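Local coordinates for protein cytochrome P450 monooxygenase (Rhodococcus sp. ECU0066, PDB 6KBH) that is a self-sufficient cytochrome P450 that probably passes electrons from a bound FMN through a 2Fe-2S cluster to its heme for monooxygenation of substrates, at residues D44-P49 and W214-P219; P38-F43 and L58-D63. One frame throughout, in Å; residues are numbered along the deposited sequence.

Contact 1. Residues D44-P49 and W214-P219; sequences DPFTGP and WGRPAP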
loop_
_atom_site.group_PDB
_atom_site.type_symbol
_atom_site.label_atom_id
_atom_site.label_comp_id
_atom_site.label_asym_id
_atom_site.label_seq_id
_atom_site.Cartn_x
_atom_site.Cartn_y
_atom_site.Cartn_z
ATOM N N ASP A 44 -17.549 7.597 27.933
ATOM C CA ASP A 44 -18.788 7.453 27.183
ATOM C C ASP A 44 -18.488 7.563 25.692
ATOM O O ASP A 44 -17.990 8.600 25.233
ATOM C CB ASP A 44 -19.812 8.508 27.601
ATOM C CG ASP A 44 -21.175 8.285 26.965
ATOM O OD1 ASP A 44 -21.360 7.264 26.274
ATOM O OD2 ASP A 44 -22.064 9.135 27.152
ATOM N N PRO A 45 -18.768 6.519 24.908
ATOM C CA PRO A 45 -18.550 6.594 23.458
ATOM C C PRO A 45 -19.664 7.288 22.692
ATOM O O PRO A 45 -19.558 7.416 21.467
ATOM C CB PRO A 45 -18.455 5.114 23.054
ATOM C CG PRO A 45 -19.324 4.414 24.042
ATOM C CD PRO A 45 -19.175 5.171 25.343
ATOM N N PHE A 46 -20.723 7.742 23.363
ATOM C CA PHE A 46 -21.889 8.272 22.669
ATOM C C PHE A 46 -21.995 9.790 22.713
ATOM O O PHE A 46 -22.734 10.363 21.907
ATOM C CB PHE A 46 -23.170 7.659 23.248
ATOM C CG PHE A 46 -23.185 6.157 23.214
ATOM C CD1 PHE A 46 -23.276 5.480 22.009
ATOM C CD2 PHE A 46 -23.103 5.423 24.386
ATOM C CE1 PHE A 46 -23.286 4.097 21.973
ATOM C CE2 PHE A 46 -23.112 4.041 24.356
ATOM C CZ PHE A 46 -23.200 3.377 23.146
ATOM N N THR A 47 -21.280 10.453 23.619
ATOM C CA THR A 47 -21.308 11.907 23.690
ATOM C C THR A 47 -19.966 12.409 24.204
ATOM O O THR A 47 -19.135 11.642 24.702
ATOM C CB THR A 47 -22.447 12.408 24.586
ATOM O OG1 THR A 47 -22.596 13.826 24.431
ATOM C CG2 THR A 47 -22.150 12.100 26.039
ATOM N N GLY A 48 -19.757 13.714 24.064
ATOM C CA GLY A 48 -18.596 14.364 24.621
ATOM C C GLY A 48 -17.307 14.117 23.862
ATOM O O GLY A 48 -17.267 14.084 22.626
ATOM N N PRO A 49 -16.221 13.915 24.614
ATOM C CA PRO A 49 -14.877 13.978 24.015
ATOM C C PRO A 49 -14.615 12.922 22.956
ATOM O O PRO A 49 -13.800 13.155 22.054
ATOM C CB PRO A 49 -13.948 13.790 25.226
ATOM C CG PRO A 49 -14.801 14.013 26.421
ATOM C CD PRO A 49 -16.171 13.589 26.045
ATOM N N TRP A 214 -24.625 0.528 16.051
ATOM C CA TRP A 214 -23.584 0.919 16.996
ATOM C C TRP A 214 -23.990 2.060 17.929
ATOM O O TRP A 214 -23.126 2.593 18.641
ATOM C CB TRP A 214 -22.309 1.297 16.234
ATOM C CG TRP A 214 -21.619 0.112 15.626
ATOM C CD1 TRP A 214 -20.878 -0.829 16.281
ATOM C CD2 TRP A 214 -21.609 -0.264 14.244
ATOM N NE1 TRP A 214 -20.409 -1.762 15.397
ATOM C CE2 TRP A 214 -20.842 -1.440 14.138
ATOM C CE3 TRP A 214 -22.174 0.280 13.086
ATOM C CZ2 TRP A 214 -20.622 -2.084 12.919
ATOM C CZ3 TRP A 214 -21.952 -0.362 11.874
ATOM C CH2 TRP A 214 -21.185 -1.531 11.802
ATOM N N GLY A 215 -25.270 2.436 17.966
ATOM C CA GLY A 215 -25.734 3.553 18.757
ATOM C C GLY A 215 -26.884 3.155 19.668
ATOM O O GLY A 215 -27.020 1.998 20.071
ATOM N N ARG A 216 -27.715 4.144 19.991
ATOM C CA ARG A 216 -28.865 3.961 20.879
ATOM C C ARG A 216 -30.111 4.472 20.166
ATOM O O ARG A 216 -30.611 5.566 20.462
ATOM C CB ARG A 216 -28.643 4.670 22.218
ATOM C CG ARG A 216 -27.631 3.965 23.124
ATOM C CD ARG A 216 -27.202 4.846 24.291
ATOM N NE ARG A 216 -26.416 4.112 25.284
ATOM C CZ ARG A 216 -25.796 4.681 26.318
ATOM N NH1 ARG A 216 -25.865 5.992 26.494
ATOM N NH2 ARG A 216 -25.104 3.942 27.173
ATOM N N PRO A 217 -30.642 3.699 19.220
ATOM C CA PRO A 217 -31.791 4.163 18.438
ATOM C C PRO A 217 -33.103 4.069 19.200
ATOM O O PRO A 217 -33.278 3.247 20.104
ATOM C CB PRO A 217 -31.794 3.214 17.234
ATOM C CG PRO A 217 -31.212 1.953 17.773
ATOM C CD PRO A 217 -30.182 2.369 18.790
ATOM N N ALA A 218 -34.034 4.933 18.815
ATOM C CA ALA A 218 -35.388 4.886 19.338
ATOM C C ALA A 218 -36.161 3.747 18.680
ATOM O O ALA A 218 -35.806 3.300 17.586
ATOM C CB ALA A 218 -36.086 6.222 19.097
ATOM N N PRO A 219 -37.211 3.241 19.340
ATOM C CA PRO A 219 -38.017 2.163 18.733
ATOM C C PRO A 219 -38.459 2.439 17.305
ATOM O O PRO A 219 -38.530 1.505 16.496
ATOM C CB PRO A 219 -39.223 2.068 19.680
ATOM C CG PRO A 219 -38.691 2.508 21.001
ATOM C CD PRO A 219 -37.648 3.555 20.715
#
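Phe46 and Arg216 carry this contact, the phenyl ring of Phe46 lying against the guanidinium of Arg216. The two side chains cross at about a right angle. Arg216 reaches the ring as an extended chain from CG to NE. Its CD stands over the middle of one ring face, a CH-pi contact of 4.2 Å from CD to the ring centroid of Phe46. The guanidinium then runs out over the CD2 and CE2 side of the ring. Arg216 CZ is 3.4 Å from Phe46 CE2, and the guanidinium and ring planes are 31° apart, so the guanidinium leans over the ring and does not lie parallel to it. On the other ring face sits CG of the preceding Pro45, near the rim. The phenyl group is thus held between a proline and an arginine. At the ring edge, in its plane, the backbone O of Trp214 lies 3.7 Å from Phe46 CE1, and Gly215 CA comes near the same carbon.

Asp44 to Phe46 form an Asx turn: Phe46 N donates to Asp44 OD1 at 3.0 Å, meeting the oxygen from well above the carboxylate plane. This turn belongs to the loop between helices 38-41 and 49-52 of the P450 part. Its partner is the loop that joins helix 210-214 to helix 219-242.

Burial is uneven. Trp214 and Gly215 are buried, and the indole leads away from Phe46 to meet Phe433, with the heme about 9 Å from its side chain. Arg216 is exposed and marks the solvent side. There its NH2 forms a salt bridge with Glu72. Asp44 OD1 stays 4.7 Å from Arg216 NH1, too far for a direct bond, though the opposite charges may still attract weakly.

Contact 2. Residues P38-F43 and L58-D63; sequences PRAAAF and LRWSRD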
loop_
_atom_site.group_PDB
_atom_site.type_symbol
_atom_site.label_atom_id
_atom_site.label_comp_id
_atom_site.label_asym_id
_atom_site.label_seq_id
_atom_site.Cartn_x
_atom_site.Cartn_y
_atom_site.Cartn_z
ATOM N N PRO A 38 -11.895 6.551 37.913
ATOM C CA PRO A 38 -12.721 7.697 37.489
ATOM C C PRO A 38 -12.749 7.902 35.986
ATOM O O PRO A 38 -13.832 7.965 35.387
ATOM C CB PRO A 38 -12.053 8.880 38.203
ATOM C CG PRO A 38 -11.407 8.280 39.400
ATOM C CD PRO A 38 -10.976 6.900 39.012
ATOM N N ARG A 39 -11.575 8.017 35.357
ATOM C CA ARG A 39 -11.521 8.241 33.917
ATOM C C ARG A 39 -12.149 7.086 33.150
ATOM O O ARG A 39 -12.775 7.301 32.106
ATOM C CB ARG A 39 -10.072 8.461 33.481
ATOM C CG ARG A 39 -9.431 9.700 34.100
ATOM C CD ARG A 39 -7.930 9.761 33.846
ATOM N NE ARG A 39 -7.216 8.704 34.555
ATOM C CZ ARG A 39 -5.897 8.549 34.532
ATOM N NH1 ARG A 39 -5.143 9.391 33.839
ATOM N NH2 ARG A 39 -5.333 7.552 35.201
ATOM N N ALA A 40 -12.011 5.861 33.665
ATOM C CA ALA A 40 -12.616 4.702 33.017
ATOM C C ALA A 40 -14.133 4.714 33.163
ATOM O O ALA A 40 -14.856 4.388 32.214
ATOM C CB ALA A 40 -12.034 3.417 33.601
ATOM N N ALA A 41 -14.631 5.076 34.349
ATOM C CA ALA A 41 -16.069 5.141 34.582
ATOM C C ALA A 41 -16.708 6.371 33.952
ATOM O O ALA A 41 -17.920 6.372 33.715
ATOM C CB ALA A 41 -16.362 5.117 36.082
ATOM N N ALA A 42 -15.923 7.410 33.680
ATOM C CA ALA A 42 -16.406 8.575 32.952
ATOM C C ALA A 42 -16.357 8.388 31.443
ATOM O O ALA A 42 -16.744 9.302 30.707
ATOM C CB ALA A 42 -15.594 9.814 33.345
ATOM N N PHE A 43 -15.885 7.239 30.966
ATOM C CA PHE A 43 -15.836 6.990 29.533
ATOM C C PHE A 43 -17.246 6.833 28.980
ATOM O O PHE A 43 -18.049 6.052 29.501
ATOM C CB PHE A 43 -15.004 5.741 29.239
ATOM C CG PHE A 43 -14.957 5.363 27.778
ATOM C CD1 PHE A 43 -14.241 6.128 26.870
ATOM C CD2 PHE A 43 -15.619 4.237 27.318
ATOM C CE1 PHE A 43 -14.192 5.782 25.530
ATOM C CE2 PHE A 43 -15.575 3.884 25.974
ATOM C CZ PHE A 43 -14.862 4.659 25.082
ATOM N N LEU A 58 -8.825 9.573 24.292
ATOM C CA LEU A 58 -8.246 8.453 25.026
ATOM C C LEU A 58 -6.725 8.537 25.096
ATOM O O LEU A 58 -6.064 7.523 25.343
ATOM C CB LEU A 58 -8.674 7.116 24.419
ATOM C CG LEU A 58 -10.172 6.803 24.431
ATOM C CD1 LEU A 58 -10.729 6.861 23.023
ATOM C CD2 LEU A 58 -10.442 5.446 25.055
ATOM N N ARG A 59 -6.158 9.725 24.872
ATOM C CA ARG A 59 -4.742 9.940 25.151
ATOM C C ARG A 59 -4.389 9.503 26.569
ATOM O O ARG A 59 -3.334 8.902 26.798
ATOM C CB ARG A 59 -4.390 11.413 24.938
ATOM C CG ARG A 59 -2.924 11.757 25.137
ATOM C CD ARG A 59 -2.105 11.465 23.889
ATOM N NE ARG A 59 -0.750 12.001 23.985
ATOM C CZ ARG A 59 0.276 11.341 24.512
ATOM N NH1 ARG A 59 0.096 10.119 24.993
ATOM N NH2 ARG A 59 1.480 11.898 24.559
ATOM N N TRP A 60 -5.271 9.792 27.534
ATOM C CA TRP A 60 -5.028 9.387 28.915
ATOM C C TRP A 60 -4.955 7.871 29.049
ATOM O O TRP A 60 -4.253 7.359 29.928
ATOM C CB TRP A 60 -6.118 9.949 29.834
ATOM C CG TRP A 60 -7.472 9.354 29.582
ATOM C CD1 TRP A 60 -8.429 9.824 28.730
ATOM C CD2 TRP A 60 -8.013 8.164 30.174
ATOM N NE1 TRP A 60 -9.532 9.004 28.756
ATOM C CE2 TRP A 60 -9.300 7.978 29.633
ATOM C CE3 TRP A 60 -7.531 7.239 31.106
ATOM C CZ2 TRP A 60 -10.116 6.908 29.999
ATOM C CZ3 TRP A 60 -8.342 6.175 31.464
ATOM C CH2 TRP A 60 -9.619 6.019 30.911
ATOM N N SER A 61 -5.667 7.139 28.191
ATOM C CA SER A 61 -5.642 5.683 28.276
ATOM C C SER A 61 -4.373 5.104 27.650
ATOM O O SER A 61 -3.817 4.127 28.161
ATOM C CB SER A 61 -6.893 5.098 27.619
ATOM O OG SER A 61 -7.019 3.715 27.902
ATOM N N ARG A 62 -3.892 5.692 26.551
ATOM C CA ARG A 62 -2.614 5.254 25.997
ATOM C C ARG A 62 -1.483 5.467 26.993
ATOM O O ARG A 62 -0.526 4.684 27.036
ATOM C CB ARG A 62 -2.321 5.995 24.686
ATOM C CG ARG A 62 -3.211 5.570 23.541
ATOM C CD ARG A 62 -2.762 5.982 22.162
ATOM N NE ARG A 62 -2.832 7.422 21.947
ATOM C CZ ARG A 62 -3.959 8.105 21.781
ATOM N NH1 ARG A 62 -5.129 7.485 21.821
ATOM N NH2 ARG A 62 -3.917 9.418 21.589
ATOM N N ASP A 63 -1.595 6.497 27.827
ATOM C CA ASP A 63 -0.498 6.850 28.716
ATOM C C ASP A 63 -0.525 6.031 29.999
ATOM O O ASP A 63 0.475 5.401 30.360
ATOM C CB ASP A 63 -0.540 8.346 29.025
ATOM C CG ASP A 63 -0.215 9.194 27.813
ATOM O OD1 ASP A 63 0.363 8.655 26.846
ATOM O OD2 ASP A 63 -0.531 10.402 27.820
#
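Arg39 lies along one face of the Trp60 indole, and the two side chains run past each other in opposite directions. CB of Arg39 sits over the six-membered ring, 3.5 Å from its centroid and 10° off the ring normal, a CH-pi contact. Further out, Arg39 CD is 3.7 Å from Trp60 CE3. The chain bends at chi3 (-68°), and Arg39 NE stays 3.8 Å from Trp60 CE3. Arg39 CZ follows at 4.0 Å from Trp60 CE3, with the guanidinium plane 28° from the indole plane. At the tip, NH1 passes Trp60 CB and forms a salt bridge with Glu64, on the same helix as Trp60. The far end of the indole meets backbone: Arg39 O is 3.4 Å from Trp60 CZ2. The opposite indole face is covered by Ser61 CB. Deeper in, Phe43 CE1 touches Leu58 CD2 at 3.8 Å. Phe68 of strand 67-69 meets the rings of both Trp60 and Phe43. Two short helices, 38-41 and 59-64, are thus packed beside the strand pair 67-69 and 76-78, at the edge of the mixed beta sheet of the P450 fold.

How the contacts relate
The two contacts share one continuous piece of chain, since 38-43 runs straight into 44-49. Their centres are 18 Å apart. Contact 2 is local: it joins helices 38-41 and 59-64, near each other in sequence, and is largely buried. Contact 1 is long-range and only partly buried, tying the following loop to the loop ahead of helix 219-242. Each sets an arginine against an aromatic ring and pairs that arginine with a glutamate outside the segments. Contact 2 adds a hydrophobic pair, whereas contact 1 adds a backbone carbonyl at a ring edge. Contact 1 also lies nearer the heme; contact 2 is away from the annotated sites.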